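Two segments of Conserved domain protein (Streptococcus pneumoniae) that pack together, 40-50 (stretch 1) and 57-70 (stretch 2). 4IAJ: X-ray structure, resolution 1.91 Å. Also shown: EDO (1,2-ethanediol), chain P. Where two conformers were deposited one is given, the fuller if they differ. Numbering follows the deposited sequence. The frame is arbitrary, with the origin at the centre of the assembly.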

# COMPACT_ATOMS: atom_id res chain seq x y z
N VAL B 40 -10.25 -4.36 -0.51
CA VAL B 40 -10.62 -3.56 -1.67
C VAL B 40 -11.66 -2.52 -1.32
O VAL B 40 -11.57 -1.37 -1.72
N ALA B 41 -12.64 -2.94 -0.55
CA ALA B 41 -13.83 -2.12 -0.29
C ALA B 41 -13.75 -1.21 0.93
O ALA B 41 -14.72 -0.53 1.23
N ASP B 42 -12.60 -1.21 1.64
CA ASP B 42 -12.49 -0.59 2.97
C ASP B 42 -12.93 0.87 3.06
O ASP B 42 -13.39 1.28 4.11
N TYR B 43 -12.75 1.65 2.01
CA TYR B 43 -13.16 3.07 2.09
C TYR B 43 -14.52 3.31 1.44
O TYR B 43 -14.90 4.44 1.18
N TYR B 44 -15.27 2.25 1.16
CA TYR B 44 -16.52 2.45 0.45
C TYR B 44 -17.63 2.60 1.47
O TYR B 44 -17.64 1.90 2.48
N PRO B 45 -18.59 3.51 1.19
CA PRO B 45 -19.74 3.63 2.09
C PRO B 45 -20.65 2.41 2.04
O PRO B 45 -20.88 1.82 0.98
N VAL B 46 -21.18 2.05 3.21
CA VAL B 46 -22.07 0.89 3.32
C VAL B 46 -23.51 1.33 3.15
O VAL B 46 -23.99 2.22 3.85
N GLN B 47 -24.18 0.71 2.20
CA GLN B 47 -25.56 1.00 1.93
C GLN B 47 -26.47 0.15 2.80
O GLN B 47 -27.51 0.63 3.23
N LYS B 48 -26.09 -1.11 3.05
CA LYS B 48 -26.87 -2.01 3.90
C LYS B 48 -25.98 -3.00 4.67
O LYS B 48 -25.14 -3.64 4.07
N LEU B 49 -26.18 -3.10 5.98
CA LEU B 49 -25.49 -4.09 6.81
C LEU B 49 -26.55 -4.94 7.50
O LEU B 49 -27.31 -4.42 8.31
N THR B 50 -26.56 -6.23 7.20
CA THR B 50 -27.60 -7.14 7.69
C THR B 50 -26.94 -8.21 8.55
O THR B 50 -26.07 -8.95 8.08
N ASP B 57 -28.75 -0.37 11.65
CA ASP B 57 -28.79 1.00 11.19
C ASP B 57 -27.36 1.57 11.24
O ASP B 57 -27.01 2.34 12.12
N TYR B 58 -26.55 1.17 10.26
CA TYR B 58 -25.11 1.48 10.25
C TYR B 58 -24.78 2.58 9.24
O TYR B 58 -25.26 2.58 8.11
N HIS B 59 -23.96 3.52 9.67
CA HIS B 59 -23.55 4.62 8.84
C HIS B 59 -22.04 4.68 8.95
O HIS B 59 -21.48 5.00 10.01
N GLY B 60 -21.36 4.33 7.87
CA GLY B 60 -19.92 4.32 7.88
C GLY B 60 -19.39 3.53 6.71
O GLY B 60 -20.16 3.12 5.82
N THR B 61 -18.08 3.36 6.73
CA THR B 61 -17.35 2.66 5.68
C THR B 61 -17.35 1.17 5.95
O THR B 61 -17.61 0.71 7.07
N TYR B 62 -17.03 0.42 4.89
CA TYR B 62 -16.91 -1.01 5.00
C TYR B 62 -15.82 -1.34 6.02
O TYR B 62 -16.01 -2.21 6.84
N GLY B 63 -14.71 -0.63 5.95
CA GLY B 63 -13.57 -0.86 6.83
C GLY B 63 -13.87 -0.73 8.30
O GLY B 63 -13.25 -1.39 9.10
N ASP B 64 -14.84 0.11 8.66
CA ASP B 64 -15.20 0.32 10.07
C ASP B 64 -16.26 -0.65 10.62
O ASP B 64 -16.62 -0.57 11.81
N ILE B 65 -16.76 -1.55 9.79
CA ILE B 65 -17.75 -2.53 10.26
C ILE B 65 -17.22 -3.45 11.34
O ILE B 65 -17.90 -3.68 12.35
N PHE B 66 -16.01 -3.97 11.16
CA PHE B 66 -15.41 -4.88 12.13
C PHE B 66 -15.43 -4.30 13.55
O PHE B 66 -15.84 -4.96 14.49
N PHE B 67 -15.01 -3.05 13.70
CA PHE B 67 -14.96 -2.43 15.02
C PHE B 67 -16.35 -2.10 15.55
O PHE B 67 -16.63 -2.31 16.72
N TYR B 68 -17.22 -1.58 14.68
CA TYR B 68 -18.62 -1.33 15.04
C TYR B 68 -19.28 -2.57 15.65
O TYR B 68 -19.86 -2.48 16.73
N LEU B 69 -19.21 -3.69 14.95
CA LEU B 69 -19.87 -4.92 15.40
C LEU B 69 -19.31 -5.39 16.73
O LEU B 69 -20.07 -5.85 17.58
N MSE B 70 -18.01 -5.24 16.92
CA MSE B 70 -17.34 -5.71 18.13
C MSE B 70 -17.80 -4.97 19.35
O MSE B 70 -17.73 -5.50 20.44

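Backbone hydrogen bonds set the frame of this contact, and a short run of apolar side chains fills it. Val40 opens stretch 1 without reaching stretch 2. Ala41 then points its CB toward the partner and lays it over one face of the Tyr62 ring, 4.3 Å from Ala41 CB to the ring centroid, a CH-pi contact. Tyr62, chi1 t, points back toward stretch 1, and its CB comes within 3.2 Å of Ala41 O.

Asp42 (m) directs its CB away overall, yet its carboxylate bends nearer, with Asp42 OD1 3.9 Å from Tyr62 CD1. The stronger tie is through its backbone: Gly63 N donates to Asp42 O at 3.0 Å. This tight approach explains the glycine, since a CB at position 63 would point toward stretch 1 and sit 2.8 Å from Asp42 O. The bound ethanediol, probably from the crystallisation liquor, lodges beside this site. Its O1 is 2.7 Å from Thr61 OG1, a hydrogen bond in which either could donate, and EDO O1 also gives a weak one to Asp42 O at 3.3 Å. Tyr43 (m) points away from stretch 2 but offers a ring face to the diol, with Tyr43 CE2 3.6 Å from EDO C1.

Tyr44 closes the type I turn that begins at Ala41 and contributes mainly backbone: Tyr62 N donates to Tyr44 O at 2.9 Å, while the tyrosine ring (m) leads away. Pro45 also turns its ring away, and its backbone pairs with Thr61 in a single bridge.

Val46 (t) is the first large apolar side chain to point in. Its CG2 is shared widely: Val46 CG2 lies 3.7 Å from Ile65 CD1, 4.2 Å from Tyr62 CB, and 3.9 Å from Tyr58 CE2 at the edge of that ring. Alongside this packing, Val46 N donates to Gly60 O at 3.0 Å, and a water extends the pairing, donating to Val46 O (2.9 Å) and accepting from Gly60 N (2.8 Å). Tyr58 (t) buries its ring without stranding its hydroxyl, because Tyr58 OH donates to Thr61 O at 2.6 Å.

Gln47 and Lys48, both t, point away and are exposed. Leu49 (t, p) returns inward and has the largest covered area of all. Leu49 CD2 meets Tyr58 CB at 3.8 Å and Tyr68 CE2 at 4.1 Å, and Leu49 CD1 reaches Ile65 CG2 at 4.1 Å. Thr50 is out of reach. Backbone pairing fixes the register, and Val46 and Leu49 supply the greasy grip.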

# COMPACT_ATOMS: atom_id res chain seq x y z
CB VAL B 40 -11.23 -4.41 -2.82
CG1 VAL B 40 -11.67 -3.51 -3.99
CG2 VAL B 40 -10.25 -5.44 -3.33
CB ALA B 41 -15.03 -3.04 -0.14
CB ASP B 42 -11.06 -0.67 3.52
CG ASP B 42 -10.70 -2.07 3.99
OD1 ASP B 42 -11.57 -2.97 3.93
OD2 ASP B 42 -9.54 -2.27 4.37
CB TYR B 43 -12.11 3.95 1.45
CG TYR B 43 -10.91 4.15 2.31
CD1 TYR B 43 -9.82 3.27 2.25
CD2 TYR B 43 -10.85 5.20 3.18
CE1 TYR B 43 -8.71 3.47 3.06
CE2 TYR B 43 -9.76 5.43 3.97
CZ TYR B 43 -8.69 4.56 3.92
OH TYR B 43 -7.62 4.81 4.74
CB TYR B 44 -16.80 1.29 -0.48
CG TYR B 44 -15.99 1.22 -1.77
CD1 TYR B 44 -15.60 2.37 -2.45
CD2 TYR B 44 -15.73 0.00 -2.36
CE1 TYR B 44 -14.91 2.29 -3.65
CE2 TYR B 44 -15.06 -0.09 -3.57
CZ TYR B 44 -14.66 1.05 -4.21
OH TYR B 44 -14.05 0.97 -5.43
CB PRO B 45 -20.48 4.86 1.54
CG PRO B 45 -20.11 4.91 0.09
CD PRO B 45 -18.71 4.38 0.00
CB VAL B 46 -21.86 0.13 4.64
CG1 VAL B 46 -22.89 -0.98 4.81
CG2 VAL B 46 -20.45 -0.46 4.69
CB GLN B 47 -25.86 0.74 0.47
CG GLN B 47 -27.11 1.46 -0.01
CD GLN B 47 -27.74 0.74 -1.18
OE1 GLN B 47 -28.06 -0.45 -1.09
NE2 GLN B 47 -27.90 1.45 -2.29
CB LYS B 48 -27.87 -2.79 3.06
CG LYS B 48 -28.73 -3.78 3.82
CD LYS B 48 -29.81 -4.39 2.93
CE LYS B 48 -29.27 -5.55 2.12
NZ LYS B 48 -30.30 -6.14 1.22
CB LEU B 49 -24.59 -3.42 7.84
CG LEU B 49 -24.04 -4.28 8.97
CD1 LEU B 49 -23.10 -5.36 8.43
CD2 LEU B 49 -23.31 -3.42 9.97
CB THR B 50 -28.37 -7.79 6.52
OG1 THR B 50 -28.96 -6.78 5.69
CG2 THR B 50 -29.48 -8.67 7.03
CB ASP B 57 -29.77 1.81 12.06
CG ASP B 57 -30.02 3.21 11.52
OD1 ASP B 57 -29.93 3.40 10.29
OD2 ASP B 57 -30.28 4.14 12.33
CB TYR B 58 -24.30 0.21 9.96
CG TYR B 58 -22.82 0.46 9.80
CD1 TYR B 58 -22.00 0.62 10.89
CD2 TYR B 58 -22.24 0.52 8.54
CE1 TYR B 58 -20.65 0.87 10.75
CE2 TYR B 58 -20.89 0.75 8.38
CZ TYR B 58 -20.10 0.92 9.49
OH TYR B 58 -18.75 1.14 9.33
CB HIS B 59 -24.21 5.92 9.29
CG HIS B 59 -25.66 5.78 9.64
ND1 HIS B 59 -26.65 5.65 8.69
CD2 HIS B 59 -26.28 5.71 10.84
CE1 HIS B 59 -27.82 5.53 9.29
NE2 HIS B 59 -27.62 5.56 10.60
CB THR B 61 -15.88 3.09 5.61
OG1 THR B 61 -15.26 2.85 6.88
CG2 THR B 61 -15.75 4.55 5.28
CB TYR B 62 -16.55 -1.62 3.64
CG TYR B 62 -16.47 -3.13 3.63
CD1 TYR B 62 -15.33 -3.78 4.12
CD2 TYR B 62 -17.52 -3.90 3.16
CE1 TYR B 62 -15.26 -5.16 4.13
CE2 TYR B 62 -17.44 -5.29 3.17
CZ TYR B 62 -16.30 -5.90 3.65
OH TYR B 62 -16.22 -7.27 3.67
CB ASP B 64 -15.70 1.75 10.27
CG ASP B 64 -14.59 2.75 10.33
OD1 ASP B 64 -13.44 2.37 10.64
OD2 ASP B 64 -14.87 3.94 10.11
CB ILE B 65 -18.32 -3.40 9.13
CG1 ILE B 65 -19.11 -2.54 8.15
CG2 ILE B 65 -19.26 -4.46 9.72
CD1 ILE B 65 -19.54 -3.29 6.90
CB PHE B 66 -13.98 -5.24 11.71
CG PHE B 66 -13.30 -6.23 12.61
CD1 PHE B 66 -13.50 -7.59 12.45
CD2 PHE B 66 -12.44 -5.80 13.61
CE1 PHE B 66 -12.87 -8.51 13.28
CE2 PHE B 66 -11.81 -6.72 14.43
CZ PHE B 66 -12.03 -8.07 14.27
CB PHE B 67 -14.08 -1.18 14.96
CG PHE B 67 -12.66 -1.51 14.59
CD1 PHE B 67 -11.80 -2.05 15.53
CD2 PHE B 67 -12.22 -1.36 13.27
CE1 PHE B 67 -10.50 -2.39 15.19
CE2 PHE B 67 -10.91 -1.70 12.92
CZ PHE B 67 -10.06 -2.22 13.89
CB TYR B 68 -19.41 -0.87 13.80
CG TYR B 68 -20.92 -0.77 13.99
CD1 TYR B 68 -21.51 0.37 14.56
CD2 TYR B 68 -21.74 -1.79 13.54
CE1 TYR B 68 -22.90 0.46 14.69
CE2 TYR B 68 -23.12 -1.71 13.66
CZ TYR B 68 -23.69 -0.60 14.24
OH TYR B 68 -25.06 -0.57 14.34
CB LEU B 69 -19.73 -6.04 14.35
CG LEU B 69 -20.59 -5.89 13.10
CD1 LEU B 69 -20.38 -7.06 12.15
CD2 LEU B 69 -22.06 -5.75 13.46
CB MSE B 70 -15.85 -5.46 18.04
CG MSE B 70 -15.09 -6.77 17.97
SE MSE B 70 -13.18 -6.32 17.88
CE MSE B 70 -13.03 -4.43 18.38
C1 EDO P . -11.36 2.98 6.06
O1 EDO P . -12.52 2.91 6.89
C2 EDO P . -10.26 1.99 6.47
O2 EDO P . -10.72 1.00 7.40
O HOH W 1 -22.94 4.32 5.53